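Local atomic coordinates of cell divisionFtsK/SpoIIIE (Thermomonospora curvata, PDB entry 4NH0), a protein that forms the multi-domain ATPase of a type VII (ESX) secretion system, which exports proteins such as EsxA and EsxB, and binds EsxB through its third FtsK domain. Residues Q690-D695 / G766-V771; T685-Q690 / H893-P898; A705-V710 / K886-A891. All coordinates share one frame; numbering follows the deposited sequence.

Interaction 1: residues Q690-D695 / G766-V771; sequences QFYCLD and GDVFLV
In the central sheet of the second FtsK domain, a P-loop NTPase fold, residues 690-694 and 767-771 are neighbouring parallel strands whose axes run 4.6 Å apart at 13°. Main-chain hydrogen bonds join them: Q690 and Y692 each bond through N and O to the two residues flanking their partner, D767 and F769 for Q690, F769 and V771 for Y692, and L694 N follows on V771 O. Side chains in register share a face. F691 and F769, apolar rings that fill the face packed on L680 of helix 669-683, lie side by side, with planes at 19° but centroids 5.2 Å apart, so the rings barely overlap; the closest touch is F691 CD2 on F769 CB, at 3.6 Å. Further along this face, C693 SG rests 4.0 Å from V771 CB, and V771 also packs on L673 of the same helix. On the other face Y692 and V768 meet obliquely, with V768 CG1 at the tyrosine edge, 3.6 Å from CD1. Q690 reaches back along the strand: its chain bends at chi2 (86°), turning CD toward G766, and OE1 takes a straight bond of 2.8 Å from G766 N, while NE2 is held by P686 O. With both ends of this buried amide bonded, its rotation is fixed, and the amide of G766, in the loop just ahead of the strand, is satisfied by a side chain.

Interaction 2: residues T685-Q690 / H893-P898; sequences TPQEVQ and HGPTAP
Q690 and A897 bring the two backbones closest, at 5.8 Å between their CA atoms, and no hydrogen bond crosses between the segment leading into strand 689-694 and the irregular segment 893-898. P686 to E688 have helical backbone angles and form a turn, whose T685 O accepts both E688 N and V689 N. Proline suits the start of such a turn, since it has no N-H to leave unpaired. From just beyond the turn, Q690 NE2 gives a bond of 2.6 Å back to P686 O, which lies near the amide plane; this ties the strand start to the turn. Its CG faces the proline-rich segment, touching P898 CD at 3.8 Å and A897 CB at 3.9 Å, the glutamine and P898 crossing at about a right angle. Nearer solvent Q687, extended beyond CG (chi2 -174°), crosses P895 obliquely, its OE1 3.2 Å from P895 CG. An alanine here would probably leave P895 CG without its contact to the Q687 amide and open a gap beside the ring. Segment 893-898 leads away from helix 877-891, is tied by the A897 backbone to P708, and passes the beginning of strand 689-694, where V768 of strand 767-772 also packs on Q690.

Interaction 3: residues A705-V710 / K886-A891; sequences AELPHV and KTIREA
I888 and R889, on adjacent positions of helix 877-891, meet the loop 705-710 in two quite different ways. The packed part is built on I888, whose branched side chain fills the angle between L707 and H709. Its CG2 is anti to the backbone N and lies at the edge of the H709 imidazole, near the ring plane and 3.7 Å from CE1, while its CD1 meets L707 CD2 at 3.8 Å. The bond of H709 NE2 to H684 O probably helps to hold the ring with CE1 turned to I888. P708 completes the wall, resting its compact ring against the helix backbone with CD 4.0 Å from R889 CA. L682 of helix 669-683 adds to the apolar surroundings of I888.

Toward solvent the contact loosens. With CG anti to the backbone N (chi1 -172°) and chi2 extended, R889 runs alongside the loop, its CD 3.4 Å from E706 O. The chain then bends at chi3, and E706 OE1 lies over one face of the guanidinium, 3.7 Å from R889 NH1, with the two flat groups 33° apart. No N-H points at the oxygen, so this long salt bridge rests on charge alone and probably adds little rigidity on the exposed side.

The arrangement is a helix laid on a strand-connecting loop: the helix that follows the last strand of the FtsK 2 sheet, strand 860-863, packs on the connection between parallel strands 689-694 and 710-714 of its P-loop NTPase fold.

The three contacts gather around strand 689-694 near one margin of the FtsK 2 sheet. Interactions 1 and 2 share Q690, with centres about 12 Å apart, and Y692 OH of the first probably bonds to P898 O of the second. Interaction 3 joins both: H709 O probably accepts from F691 N at 3.0 Å, and P708 O from A897 N at 3.0 Å. Only interaction 1 approaches the nucleotide site, at its V771 end, where the side chain is about 9 Å from that of the ATP-binding S670, about 10 Å from the magnesium ion and about 11 Å from ATP. Interactions 2 and 3, about 10 Å apart between centres, lie away from it.

Interaction 1: residues Q690-D695 / G766-V771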
# COMPACT_ATOMS: atom_id res chain seq x y z
N GLN A 690 2.49 -0.64 -16.92
CA GLN A 690 3.50 0.40 -16.83
C GLN A 690 3.30 1.22 -15.56
O GLN A 690 2.16 1.44 -15.14
CB GLN A 690 3.48 1.31 -18.06
CG GLN A 690 3.92 0.64 -19.35
CD GLN A 690 2.78 -0.07 -20.05
OE1 GLN A 690 1.65 0.40 -20.06
NE2 GLN A 690 3.08 -1.22 -20.64
N PHE A 691 4.39 1.66 -14.95
CA PHE A 691 4.32 2.41 -13.70
C PHE A 691 5.03 3.75 -13.80
O PHE A 691 6.15 3.84 -14.28
CB PHE A 691 4.92 1.59 -12.56
CG PHE A 691 4.24 0.27 -12.34
CD1 PHE A 691 4.68 -0.86 -13.02
CD2 PHE A 691 3.18 0.15 -11.47
CE1 PHE A 691 4.06 -2.08 -12.82
CE2 PHE A 691 2.56 -1.07 -11.27
CZ PHE A 691 3.00 -2.18 -11.95
N TYR A 692 4.35 4.80 -13.34
CA TYR A 692 4.92 6.14 -13.32
C TYR A 692 4.72 6.75 -11.94
O TYR A 692 3.59 7.00 -11.52
CB TYR A 692 4.30 7.00 -14.41
CG TYR A 692 4.52 6.43 -15.79
CD1 TYR A 692 3.62 5.53 -16.34
CD2 TYR A 692 5.63 6.78 -16.54
CE1 TYR A 692 3.82 5.00 -17.60
CE2 TYR A 692 5.85 6.25 -17.79
CZ TYR A 692 4.94 5.36 -18.32
OH TYR A 692 5.14 4.84 -19.57
N CYS A 693 5.82 6.98 -11.23
CA CYS A 693 5.76 7.26 -9.80
C CYS A 693 6.10 8.69 -9.42
O CYS A 693 6.94 9.34 -10.04
CB CYS A 693 6.69 6.31 -9.06
SG CYS A 693 6.50 4.57 -9.53
N LEU A 694 5.42 9.18 -8.39
CA LEU A 694 5.72 10.46 -7.78
C LEU A 694 6.12 10.20 -6.33
O LEU A 694 5.27 10.20 -5.44
CB LEU A 694 4.53 11.41 -7.85
CG LEU A 694 4.36 12.31 -9.07
CD1 LEU A 694 4.42 11.53 -10.36
CD2 LEU A 694 3.05 13.07 -8.98
N ASP A 695 7.40 9.97 -6.09
CA ASP A 695 7.85 9.57 -4.77
C ASP A 695 7.83 10.75 -3.79
O ASP A 695 8.78 11.52 -3.72
CB ASP A 695 9.25 8.97 -4.82
CG ASP A 695 9.55 8.09 -3.63
OD1 ASP A 695 8.97 8.32 -2.55
OD2 ASP A 695 10.37 7.15 -3.77
N GLY A 766 -0.14 -0.42 -22.05
CA GLY A 766 -1.07 -1.42 -21.56
C GLY A 766 -1.92 -0.81 -20.46
O GLY A 766 -2.61 0.18 -20.68
N ASP A 767 -1.86 -1.41 -19.27
CA ASP A 767 -2.49 -0.81 -18.10
C ASP A 767 -1.49 0.09 -17.39
O ASP A 767 -0.48 -0.38 -16.87
CB ASP A 767 -3.00 -1.89 -17.14
CG ASP A 767 -4.29 -2.51 -17.61
OD1 ASP A 767 -4.24 -3.48 -18.39
OD2 ASP A 767 -5.37 -2.03 -17.19
N VAL A 768 -1.77 1.39 -17.38
CA VAL A 768 -0.85 2.36 -16.80
C VAL A 768 -1.21 2.67 -15.36
O VAL A 768 -2.37 2.90 -15.03
CB VAL A 768 -0.84 3.66 -17.62
CG1 VAL A 768 0.21 4.61 -17.09
CG2 VAL A 768 -0.59 3.34 -19.08
N PHE A 769 -0.20 2.67 -14.49
CA PHE A 769 -0.39 2.95 -13.08
C PHE A 769 0.35 4.21 -12.65
O PHE A 769 1.58 4.28 -12.75
CB PHE A 769 0.07 1.76 -12.23
CG PHE A 769 -0.75 0.52 -12.44
CD1 PHE A 769 -0.46 -0.36 -13.46
CD2 PHE A 769 -1.81 0.23 -11.59
CE1 PHE A 769 -1.21 -1.50 -13.65
CE2 PHE A 769 -2.56 -0.92 -11.78
CZ PHE A 769 -2.26 -1.78 -12.81
N LEU A 770 -0.39 5.20 -12.19
CA LEU A 770 0.20 6.43 -11.68
C LEU A 770 0.31 6.37 -10.16
O LEU A 770 -0.70 6.37 -9.45
CB LEU A 770 -0.63 7.65 -12.10
CG LEU A 770 -0.16 9.00 -11.57
CD1 LEU A 770 1.22 9.34 -12.11
CD2 LEU A 770 -1.16 10.09 -11.94
N VAL A 771 1.54 6.31 -9.66
CA VAL A 771 1.77 6.14 -8.23
C VAL A 771 2.20 7.43 -7.55
O VAL A 771 3.14 8.09 -7.99
CB VAL A 771 2.84 5.07 -7.97
CG1 VAL A 771 2.97 4.80 -6.48
CG2 VAL A 771 2.50 3.79 -8.71

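Interaction 2: residues T685-Q690 / H893-P898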
# COMPACT_ATOMS: atom_id res chain seq x y z
N THR A 685 3.99 -8.65 -17.92
CA THR A 685 5.12 -8.19 -18.71
C THR A 685 5.07 -6.67 -18.83
O THR A 685 3.99 -6.08 -18.72
CB THR A 685 5.13 -8.83 -20.11
OG1 THR A 685 4.04 -8.30 -20.89
CG2 THR A 685 4.98 -10.34 -20.01
N PRO A 686 6.23 -6.02 -19.04
CA PRO A 686 6.29 -4.56 -19.18
C PRO A 686 5.41 -4.01 -20.30
O PRO A 686 5.15 -2.81 -20.33
CB PRO A 686 7.76 -4.31 -19.48
CG PRO A 686 8.47 -5.44 -18.83
CD PRO A 686 7.57 -6.63 -19.00
N GLN A 687 4.96 -4.87 -21.21
CA GLN A 687 4.04 -4.46 -22.26
C GLN A 687 2.59 -4.54 -21.80
O GLN A 687 1.69 -4.05 -22.47
CB GLN A 687 4.24 -5.31 -23.51
CG GLN A 687 5.51 -5.01 -24.29
CD GLN A 687 5.59 -5.78 -25.59
OE1 GLN A 687 5.63 -5.20 -26.67
NE2 GLN A 687 5.60 -7.11 -25.49
N GLU A 688 2.38 -5.17 -20.65
CA GLU A 688 1.04 -5.33 -20.10
C GLU A 688 0.75 -4.30 -19.02
O GLU A 688 -0.39 -3.87 -18.86
CB GLU A 688 0.86 -6.75 -19.55
CG GLU A 688 0.82 -7.83 -20.62
CD GLU A 688 0.76 -9.23 -20.03
OE1 GLU A 688 0.07 -10.08 -20.62
OE2 GLU A 688 1.41 -9.47 -19.00
N VAL A 689 1.78 -3.91 -18.28
CA VAL A 689 1.64 -2.89 -17.25
C VAL A 689 2.78 -1.88 -17.30
O VAL A 689 3.90 -2.22 -17.68
CB VAL A 689 1.59 -3.51 -15.83
CG1 VAL A 689 0.32 -4.33 -15.65
CG2 VAL A 689 2.82 -4.37 -15.58
N GLN A 690 2.49 -0.64 -16.92
CA GLN A 690 3.50 0.40 -16.83
C GLN A 690 3.30 1.22 -15.56
O GLN A 690 2.16 1.44 -15.14
CB GLN A 690 3.48 1.31 -18.06
CG GLN A 690 3.92 0.64 -19.35
CD GLN A 690 2.78 -0.07 -20.05
OE1 GLN A 690 1.65 0.40 -20.06
NE2 GLN A 690 3.08 -1.22 -20.64
N HIS A 893 13.69 -9.46 -22.38
CA HIS A 893 14.48 -9.03 -23.53
C HIS A 893 13.60 -8.45 -24.62
O HIS A 893 13.66 -8.87 -25.78
CB HIS A 893 15.29 -10.21 -24.08
CG HIS A 893 16.11 -10.91 -23.05
ND1 HIS A 893 17.34 -10.46 -22.63
CD2 HIS A 893 15.87 -12.04 -22.34
CE1 HIS A 893 17.82 -11.28 -21.72
NE2 HIS A 893 16.95 -12.25 -21.52
N GLY A 894 12.78 -7.47 -24.25
CA GLY A 894 11.89 -6.82 -25.20
C GLY A 894 11.76 -5.34 -24.91
O GLY A 894 12.56 -4.78 -24.15
N PRO A 895 10.76 -4.69 -25.52
CA PRO A 895 10.53 -3.26 -25.31
C PRO A 895 10.15 -2.95 -23.86
O PRO A 895 9.28 -3.61 -23.30
CB PRO A 895 9.36 -2.95 -26.26
CG PRO A 895 8.68 -4.26 -26.46
CD PRO A 895 9.77 -5.29 -26.42
N THR A 896 10.81 -1.96 -23.28
CA THR A 896 10.56 -1.58 -21.89
C THR A 896 9.37 -0.63 -21.80
O THR A 896 8.67 -0.39 -22.78
CB THR A 896 11.79 -0.91 -21.26
OG1 THR A 896 12.09 0.30 -21.95
CG2 THR A 896 12.99 -1.84 -21.32
N ALA A 897 9.15 -0.09 -20.60
CA ALA A 897 8.07 0.87 -20.39
C ALA A 897 8.43 2.21 -21.02
O ALA A 897 9.54 2.71 -20.84
CB ALA A 897 7.79 1.04 -18.91
N PRO A 898 7.48 2.80 -21.76
CA PRO A 898 7.68 4.09 -22.43
C PRO A 898 8.02 5.19 -21.43
O PRO A 898 7.33 5.34 -20.43
CB PRO A 898 6.33 4.36 -23.10
CG PRO A 898 5.71 3.02 -23.24
CD PRO A 898 6.15 2.25 -22.04

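Interaction 3: residues A705-V710 / K886-A891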
# COMPACT_ATOMS: atom_id res chain seq x y z
N ALA A 705 13.44 1.81 -10.00
CA ALA A 705 13.55 2.61 -11.22
C ALA A 705 14.13 1.82 -12.39
O ALA A 705 13.90 2.17 -13.55
CB ALA A 705 14.39 3.85 -10.95
N GLU A 706 14.88 0.77 -12.09
CA GLU A 706 15.53 -0.02 -13.13
C GLU A 706 14.64 -1.16 -13.61
O GLU A 706 15.04 -1.93 -14.49
CB GLU A 706 16.87 -0.57 -12.63
CG GLU A 706 17.90 0.51 -12.34
CD GLU A 706 19.23 -0.07 -11.89
OE1 GLU A 706 19.80 -0.89 -12.64
OE2 GLU A 706 19.71 0.31 -10.80
N LEU A 707 13.45 -1.26 -13.04
CA LEU A 707 12.47 -2.23 -13.52
C LEU A 707 12.06 -1.89 -14.95
O LEU A 707 11.93 -0.72 -15.30
CB LEU A 707 11.23 -2.25 -12.62
CG LEU A 707 11.25 -3.17 -11.40
CD1 LEU A 707 10.02 -2.94 -10.55
CD2 LEU A 707 11.33 -4.62 -11.84
N PRO A 708 11.86 -2.92 -15.78
CA PRO A 708 11.40 -2.69 -17.15
C PRO A 708 9.94 -2.26 -17.18
O PRO A 708 9.45 -1.79 -18.21
CB PRO A 708 11.60 -4.05 -17.82
CG PRO A 708 11.50 -5.03 -16.70
CD PRO A 708 12.10 -4.35 -15.51
N HIS A 709 9.25 -2.43 -16.06
CA HIS A 709 7.84 -2.07 -15.96
C HIS A 709 7.63 -0.59 -15.65
O HIS A 709 6.60 -0.02 -16.00
CB HIS A 709 7.14 -2.92 -14.90
CG HIS A 709 7.19 -4.39 -15.17
ND1 HIS A 709 8.33 -5.15 -14.99
CD2 HIS A 709 6.24 -5.25 -15.62
CE1 HIS A 709 8.07 -6.41 -15.31
NE2 HIS A 709 6.81 -6.49 -15.69
N VAL A 710 8.61 0.02 -15.00
CA VAL A 710 8.51 1.44 -14.68
C VAL A 710 9.11 2.28 -15.80
O VAL A 710 9.99 1.82 -16.53
CB VAL A 710 9.21 1.78 -13.35
CG1 VAL A 710 8.72 0.86 -12.24
CG2 VAL A 710 10.72 1.68 -13.49
N LYS A 886 17.00 -6.82 -10.49
CA LYS A 886 18.04 -7.36 -11.36
C LYS A 886 17.56 -8.61 -12.08
O LYS A 886 17.87 -8.83 -13.25
CB LYS A 886 19.30 -7.66 -10.56
CG LYS A 886 20.48 -8.14 -11.39
CD LYS A 886 21.63 -8.60 -10.52
CE LYS A 886 22.84 -8.96 -11.35
NZ LYS A 886 22.47 -9.77 -12.55
N THR A 887 16.81 -9.44 -11.36
CA THR A 887 16.32 -10.70 -11.90
C THR A 887 15.26 -10.49 -12.98
O THR A 887 15.28 -11.14 -14.02
CB THR A 887 15.74 -11.60 -10.79
OG1 THR A 887 16.66 -11.67 -9.70
CG2 THR A 887 15.47 -13.00 -11.32
N ILE A 888 14.34 -9.57 -12.72
CA ILE A 888 13.25 -9.30 -13.64
C ILE A 888 13.73 -8.62 -14.92
O ILE A 888 13.28 -8.96 -16.02
CB ILE A 888 12.16 -8.42 -12.98
CG1 ILE A 888 11.67 -9.06 -11.69
CG2 ILE A 888 11.00 -8.20 -13.94
CD1 ILE A 888 10.61 -8.26 -10.98
N ARG A 889 14.64 -7.66 -14.77
CA ARG A 889 15.15 -6.91 -15.92
C ARG A 889 15.92 -7.81 -16.88
O ARG A 889 15.72 -7.75 -18.09
CB ARG A 889 16.04 -5.77 -15.45
CG ARG A 889 16.47 -4.83 -16.57
CD ARG A 889 17.40 -3.73 -16.07
NE ARG A 889 18.73 -4.24 -15.77
CZ ARG A 889 19.18 -4.48 -14.54
NH1 ARG A 889 18.40 -4.26 -13.49
NH2 ARG A 889 20.41 -4.94 -14.36
N GLU A 890 16.79 -8.65 -16.33
CA GLU A 890 17.63 -9.52 -17.14
C GLU A 890 16.84 -10.68 -17.75
O GLU A 890 17.32 -11.34 -18.67
CB GLU A 890 18.78 -10.07 -16.30
CG GLU A 890 19.80 -9.02 -15.88
CD GLU A 890 20.90 -9.58 -15.00
OE1 GLU A 890 20.80 -10.76 -14.61
OE2 GLU A 890 21.86 -8.84 -14.70
N ALA A 891 15.64 -10.91 -17.24
CA ALA A 891 14.78 -11.96 -17.76
C ALA A 891 13.90 -11.45 -18.89
O ALA A 891 13.32 -12.23 -19.64
CB ALA A 891 13.92 -12.54 -16.65